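Local coordinates for nematode fatty acid retinoid binding protein (Necator americanus, PDB 4XCP) that probably binds fatty acids and retinol within an all-helical fold, and holds palmitic acid in this crystal structure, at residues A[23-35]-A[153-166]. Sequence-based numbering, arbitrary orientation.
Sequences ADYRDLMPPEARD and FLAKVFESGKAAKF. With PLM (palmitic acid), chain B.
In this all-helical lipid-binding fold, the turn joining helix 23-26 to helix 31-39 packs on the C-terminal helices 152-159 and 162-167, with Leu28 wedged between Val157 and Phe166. Its isobutyl fork suits a cleft between two helices: CD2 lies 3.8 Å from Val157 CG1 and also meets the aliphatic stem of Lys162, while CD1 lies 3.7 Å from Phe166 CD2. Phe166 reaches helix 23-26 because its chi1 of 177° carries the ring away from its own backbone nitrogen. There its CZ touches Tyr25 CB at 3.8 Å, and the Asp24 carboxylate sits at the ring edge, nearly perpendicular to it (85°), where the weakly positive ring hydrogens suit an anion; Asp24 also forms a salt bridge with Lys122. Val129 of helix 122-138 backs both Tyr25 and Leu28. The type I turn from Arg26 to Met29 leads into Pro30, the N-cap of helix 31-39, and the Asp27 and Leu28 carbonyl oxygens lie at the Phe153 ring edge. Pro31 CD lies over one face of that ring in a CH-pi contact, 4.0 Å from the Phe153 centroid. Met29 O, 3.3 Å from Phe153 CE2, accepts from Arg34 NE (2.9 Å) and NH2 (2.8 Å), a side-on grip that holds the guanidinium against the turn. Met29, a selenomethionine pointing away from the C-terminal helices, and Ala33 touch the palmitic acid chain end, Ala33 CB 3.6 Å from its CF.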
loop_
_atom_site.group_PDB
_atom_site.type_symbol
_atom_site.label_atom_id
_atom_site.label_comp_id
_atom_site.label_asym_id
_atom_site.label_seq_id
_atom_site.Cartn_x
_atom_site.Cartn_y
_atom_site.Cartn_z
ATOM N N ALA A 23 5.452 -12.784 -6.336
ATOM C CA ALA A 23 4.068 -13.281 -6.250
ATOM C C ALA A 23 3.600 -13.447 -4.782
ATOM O O ALA A 23 2.465 -13.102 -4.464
ATOM C CB ALA A 23 3.942 -14.612 -6.996
ATOM N N ASP A 24 4.490 -13.916 -3.889
ATOM C CA ASP A 24 4.153 -14.119 -2.480
ATOM C C ASP A 24 4.010 -12.782 -1.718
ATOM O O ASP A 24 3.342 -12.755 -0.686
ATOM C CB ASP A 24 5.109 -15.121 -1.775
ATOM C CG ASP A 24 6.604 -14.842 -1.875
ATOM O OD1 ASP A 24 6.999 -13.994 -2.711
ATOM O OD2 ASP A 24 7.386 -15.514 -1.153
ATOM N N TYR A 25 4.569 -11.674 -2.248
ATOM C CA TYR A 25 4.354 -10.351 -1.646
ATOM C C TYR A 25 3.018 -9.821 -2.191
ATOM O O TYR A 25 2.258 -9.229 -1.440
ATOM C CB TYR A 25 5.507 -9.373 -1.927
ATOM C CG TYR A 25 5.273 -7.986 -1.348
ATOM C CD1 TYR A 25 5.574 -7.699 -0.019
ATOM C CD2 TYR A 25 4.740 -6.965 -2.131
ATOM C CE1 TYR A 25 5.356 -6.428 0.515
ATOM C CE2 TYR A 25 4.517 -5.693 -1.611
ATOM C CZ TYR A 25 4.842 -5.423 -0.291
ATOM O OH TYR A 25 4.622 -4.167 0.205
ATOM N N ARG A 26 2.741 -10.023 -3.499
ATOM C CA ARG A 26 1.467 -9.638 -4.128
ATOM C C ARG A 26 0.289 -10.370 -3.431
ATOM O O ARG A 26 -0.762 -9.771 -3.233
ATOM C CB ARG A 26 1.498 -9.922 -5.648
ATOM C CG ARG A 26 2.143 -8.787 -6.469
ATOM C CD ARG A 26 3.005 -9.285 -7.625
ATOM N NE ARG A 26 2.244 -10.221 -8.397
ATOM C CZ ARG A 26 2.706 -11.264 -9.067
ATOM N NH1 ARG A 26 4.014 -11.458 -9.199
ATOM N NH2 ARG A 26 1.873 -12.071 -9.677
ATOM N N ASP A 27 0.499 -11.621 -2.983
ATOM C CA ASP A 27 -0.515 -12.393 -2.234
ATOM C C ASP A 27 -0.884 -11.762 -0.872
ATOM O O ASP A 27 -1.963 -12.047 -0.350
ATOM C CB ASP A 27 -0.050 -13.836 -1.999
ATOM C CG ASP A 27 -0.061 -14.703 -3.245
ATOM O OD1 ASP A 27 -0.780 -14.358 -4.194
ATOM O OD2 ASP A 27 0.640 -15.738 -3.256
ATOM N N LEU A 28 0.000 -10.898 -0.318
ATOM C CA LEU A 28 -0.215 -10.210 0.964
ATOM C C LEU A 28 -1.000 -8.936 0.757
ATOM O O LEU A 28 -1.446 -8.324 1.730
ATOM C CB LEU A 28 1.140 -9.841 1.613
ATOM C CG LEU A 28 2.139 -10.962 1.934
ATOM C CD1 LEU A 28 3.396 -10.378 2.575
ATOM C CD2 LEU A 28 1.527 -12.033 2.859
HETATM N N MSE A 29 -1.120 -8.490 -0.505
HETATM C CA MSE A 29 -1.821 -7.248 -0.795
HETATM C C MSE A 29 -3.311 -7.496 -0.959
HETATM O O MSE A 29 -3.696 -8.528 -1.519
HETATM C CB MSE A 29 -1.274 -6.583 -2.072
HETATM C CG MSE A 29 0.200 -6.190 -2.014
HETATM SE SE MSE A 29 0.778 -5.564 -3.825
HETATM C CE MSE A 29 -0.650 -4.351 -4.165
ATOM N N PRO A 30 -4.180 -6.555 -0.509
ATOM C CA PRO A 30 -5.624 -6.755 -0.712
ATOM C C PRO A 30 -5.954 -6.834 -2.207
ATOM O O PRO A 30 -5.222 -6.236 -3.012
ATOM C CB PRO A 30 -6.289 -5.573 0.014
ATOM C CG PRO A 30 -5.232 -4.643 0.346
ATOM C CD PRO A 30 -3.888 -5.285 0.189
ATOM N N PRO A 31 -6.981 -7.626 -2.591
ATOM C CA PRO A 31 -7.275 -7.834 -4.027
ATOM C C PRO A 31 -7.499 -6.574 -4.867
ATOM O O PRO A 31 -7.053 -6.536 -6.012
ATOM C CB PRO A 31 -8.516 -8.745 -4.015
ATOM C CG PRO A 31 -9.085 -8.633 -2.605
ATOM C CD PRO A 31 -7.886 -8.434 -1.740
ATOM N N GLU A 32 -8.143 -5.539 -4.299
ATOM C CA GLU A 32 -8.411 -4.263 -4.987
ATOM C C GLU A 32 -7.099 -3.575 -5.373
ATOM O O GLU A 32 -6.986 -3.052 -6.486
ATOM C CB GLU A 32 -9.255 -3.314 -4.102
ATOM C CG GLU A 32 -10.617 -3.857 -3.696
ATOM C CD GLU A 32 -10.671 -4.902 -2.586
ATOM O OE1 GLU A 32 -9.725 -4.973 -1.759
ATOM O OE2 GLU A 32 -11.669 -5.663 -2.557
ATOM N N ALA A 33 -6.103 -3.600 -4.459
ATOM C CA ALA A 33 -4.776 -3.023 -4.687
ATOM C C ALA A 33 -4.026 -3.840 -5.750
ATOM O O ALA A 33 -3.475 -3.268 -6.684
ATOM C CB ALA A 33 -3.984 -3.000 -3.374
ATOM N N ARG A 34 -4.035 -5.181 -5.621
ATOM C CA ARG A 34 -3.438 -6.091 -6.597
ATOM C C ARG A 34 -4.047 -5.851 -7.996
ATOM O O ARG A 34 -3.306 -5.702 -8.959
ATOM C CB ARG A 34 -3.732 -7.545 -6.195
ATOM C CG ARG A 34 -2.547 -8.291 -5.634
ATOM C CD ARG A 34 -2.968 -9.731 -5.385
ATOM N NE ARG A 34 -3.602 -9.870 -4.078
ATOM C CZ ARG A 34 -4.647 -10.649 -3.822
ATOM N NH1 ARG A 34 -5.211 -11.354 -4.793
ATOM N NH2 ARG A 34 -5.138 -10.725 -2.594
ATOM N N ASP A 35 -5.395 -5.821 -8.100
ATOM C CA ASP A 35 -6.059 -5.627 -9.383
ATOM C C ASP A 35 -5.801 -4.257 -9.971
ATOM O O ASP A 35 -5.629 -4.159 -11.190
ATOM C CB ASP A 35 -7.553 -5.964 -9.324
ATOM C CG ASP A 35 -7.799 -7.440 -9.595
ATOM O OD1 ASP A 35 -6.965 -8.065 -10.282
ATOM O OD2 ASP A 35 -8.816 -7.974 -9.103
ATOM N N PHE A 153 -9.173 -8.356 5.188
ATOM C CA PHE A 153 -8.201 -9.107 4.388
ATOM C C PHE A 153 -6.825 -9.026 5.026
ATOM O O PHE A 153 -6.151 -10.048 5.158
ATOM C CB PHE A 153 -8.156 -8.622 2.911
ATOM C CG PHE A 153 -7.126 -9.381 2.104
ATOM C CD1 PHE A 153 -7.461 -10.567 1.456
ATOM C CD2 PHE A 153 -5.804 -8.948 2.046
ATOM C CE1 PHE A 153 -6.496 -11.293 0.752
ATOM C CE2 PHE A 153 -4.843 -9.677 1.347
ATOM C CZ PHE A 153 -5.193 -10.845 0.714
ATOM N N LEU A 154 -6.399 -7.807 5.391
ATOM C CA LEU A 154 -5.100 -7.575 6.009
ATOM C C LEU A 154 -4.997 -8.211 7.396
ATOM O O LEU A 154 -3.976 -8.821 7.708
ATOM C CB LEU A 154 -4.759 -6.074 6.021
ATOM C CG LEU A 154 -4.406 -5.448 4.645
ATOM C CD1 LEU A 154 -4.262 -3.935 4.762
ATOM C CD2 LEU A 154 -3.118 -6.048 4.054
ATOM N N ALA A 155 -6.068 -8.122 8.201
ATOM C CA ALA A 155 -6.126 -8.750 9.528
ATOM C C ALA A 155 -5.895 -10.260 9.389
ATOM O O ALA A 155 -5.112 -10.819 10.151
ATOM C CB ALA A 155 -7.477 -8.490 10.172
ATOM N N LYS A 156 -6.532 -10.898 8.378
ATOM C CA LYS A 156 -6.387 -12.328 8.077
ATOM C C LYS A 156 -4.942 -12.681 7.653
ATOM O O LYS A 156 -4.411 -13.688 8.091
ATOM C CB LYS A 156 -7.397 -12.748 6.996
ATOM C CG LYS A 156 -7.630 -14.254 6.924
ATOM C CD LYS A 156 -8.546 -14.641 5.779
ATOM C CE LYS A 156 -8.647 -16.140 5.617
ATOM N NZ LYS A 156 -9.581 -16.513 4.521
ATOM N N VAL A 157 -4.305 -11.839 6.831
ATOM C CA VAL A 157 -2.905 -12.001 6.408
ATOM C C VAL A 157 -1.984 -12.039 7.649
ATOM O O VAL A 157 -1.060 -12.858 7.717
ATOM C CB VAL A 157 -2.519 -10.896 5.370
ATOM C CG1 VAL A 157 -1.013 -10.666 5.298
ATOM C CG2 VAL A 157 -3.079 -11.247 3.998
ATOM N N PHE A 158 -2.270 -11.172 8.632
ATOM C CA PHE A 158 -1.521 -11.112 9.891
ATOM C C PHE A 158 -1.839 -12.285 10.804
ATOM O O PHE A 158 -0.928 -12.998 11.198
ATOM C CB PHE A 158 -1.742 -9.773 10.618
ATOM C CG PHE A 158 -1.326 -8.538 9.848
ATOM C CD1 PHE A 158 -0.066 -8.454 9.260
ATOM C CD2 PHE A 158 -2.154 -7.422 9.795
ATOM C CE1 PHE A 158 0.314 -7.314 8.546
ATOM C CE2 PHE A 158 -1.770 -6.276 9.099
ATOM C CZ PHE A 158 -0.550 -6.239 8.455
ATOM N N GLU A 159 -3.126 -12.524 11.083
ATOM C CA GLU A 159 -3.622 -13.587 11.973
ATOM C C GLU A 159 -3.348 -15.019 11.514
ATOM O O GLU A 159 -3.078 -15.866 12.359
ATOM C CB GLU A 159 -5.131 -13.412 12.241
ATOM C CG GLU A 159 -5.464 -12.250 13.167
ATOM C CD GLU A 159 -4.899 -12.351 14.574
ATOM O OE1 GLU A 159 -4.811 -13.481 15.105
ATOM O OE2 GLU A 159 -4.558 -11.296 15.155
ATOM N N SER A 160 -3.445 -15.298 10.194
ATOM C CA SER A 160 -3.223 -16.636 9.628
ATOM C C SER A 160 -1.774 -17.113 9.669
ATOM O O SER A 160 -1.526 -18.299 9.450
ATOM C CB SER A 160 -3.697 -16.683 8.179
ATOM O OG SER A 160 -2.880 -15.834 7.388
ATOM N N GLY A 161 -0.835 -16.193 9.860
ATOM C CA GLY A 161 0.588 -16.507 9.820
ATOM C C GLY A 161 1.176 -16.302 8.432
ATOM O O GLY A 161 2.362 -16.554 8.217
ATOM N N LYS A 162 0.352 -15.825 7.478
ATOM C CA LYS A 162 0.765 -15.559 6.094
ATOM C C LYS A 162 1.869 -14.496 6.017
ATOM O O LYS A 162 2.861 -14.703 5.312
ATOM C CB LYS A 162 -0.444 -15.181 5.221
ATOM C CG LYS A 162 -0.206 -15.380 3.733
ATOM C CD LYS A 162 -1.465 -15.099 2.909
ATOM C CE LYS A 162 -1.239 -15.260 1.424
ATOM N NZ LYS A 162 -1.099 -16.688 1.018
ATOM N N ALA A 163 1.727 -13.390 6.771
ATOM C CA ALA A 163 2.749 -12.332 6.799
ATOM C C ALA A 163 4.061 -12.855 7.418
ATOM O O ALA A 163 5.135 -12.559 6.891
ATOM C CB ALA A 163 2.246 -11.119 7.576
ATOM N N ALA A 164 3.966 -13.650 8.509
ATOM C CA ALA A 164 5.127 -14.222 9.193
ATOM C C ALA A 164 5.880 -15.196 8.294
ATOM O O ALA A 164 7.100 -15.144 8.256
ATOM C CB ALA A 164 4.707 -14.898 10.491
ATOM N N LYS A 165 5.156 -16.048 7.541
ATOM C CA LYS A 165 5.722 -17.003 6.573
ATOM C C LYS A 165 6.555 -16.250 5.525
ATOM O O LYS A 165 7.696 -16.625 5.282
ATOM C CB LYS A 165 4.606 -17.795 5.869
ATOM C CG LYS A 165 4.432 -19.223 6.371
ATOM C CD LYS A 165 3.173 -19.889 5.792
ATOM C CE LYS A 165 1.946 -19.715 6.671
ATOM N NZ LYS A 165 0.684 -20.018 5.942
ATOM N N PHE A 166 6.005 -15.166 4.942
ATOM C CA PHE A 166 6.733 -14.359 3.961
ATOM C C PHE A 166 7.968 -13.686 4.563
ATOM O O PHE A 166 9.043 -13.753 3.971
ATOM C CB PHE A 166 5.819 -13.300 3.311
ATOM C CG PHE A 166 6.566 -12.406 2.348
ATOM C CD1 PHE A 166 6.886 -12.850 1.066
ATOM C CD2 PHE A 166 6.983 -11.135 2.731
ATOM C CE1 PHE A 166 7.607 -12.033 0.186
ATOM C CE2 PHE A 166 7.709 -10.327 1.849
ATOM C CZ PHE A 166 8.020 -10.785 0.589
HETATM C C1 PLM B . 3.345 -1.542 -3.223
HETATM O O1 PLM B . 2.261 -1.285 -3.900
HETATM O O2 PLM B . 3.391 -1.502 -2.002
HETATM C C2 PLM B . 4.525 -1.902 -4.078
HETATM C C3 PLM B . 4.311 -1.853 -5.589
HETATM C C4 PLM B . 4.453 -0.469 -6.188
HETATM C C5 PLM B . 4.230 -0.411 -7.683
HETATM C C6 PLM B . 4.567 0.927 -8.325
HETATM C C7 PLM B . 3.393 1.661 -8.959
HETATM C C8 PLM B . 2.479 2.303 -7.952
HETATM C C9 PLM B . 1.264 2.947 -8.524
HETATM C CA PLM B . 0.006 2.660 -7.753
HETATM C CB PLM B . -0.441 3.697 -6.749
HETATM C CC PLM B . -1.811 3.406 -6.112
HETATM C CD PLM B . -1.850 2.309 -5.029
HETATM C CE PLM B . -1.737 0.869 -5.537
HETATM C CF PLM B . -1.956 -0.196 -4.495
HETATM C CG PLM B . -0.743 -0.559 -3.663
#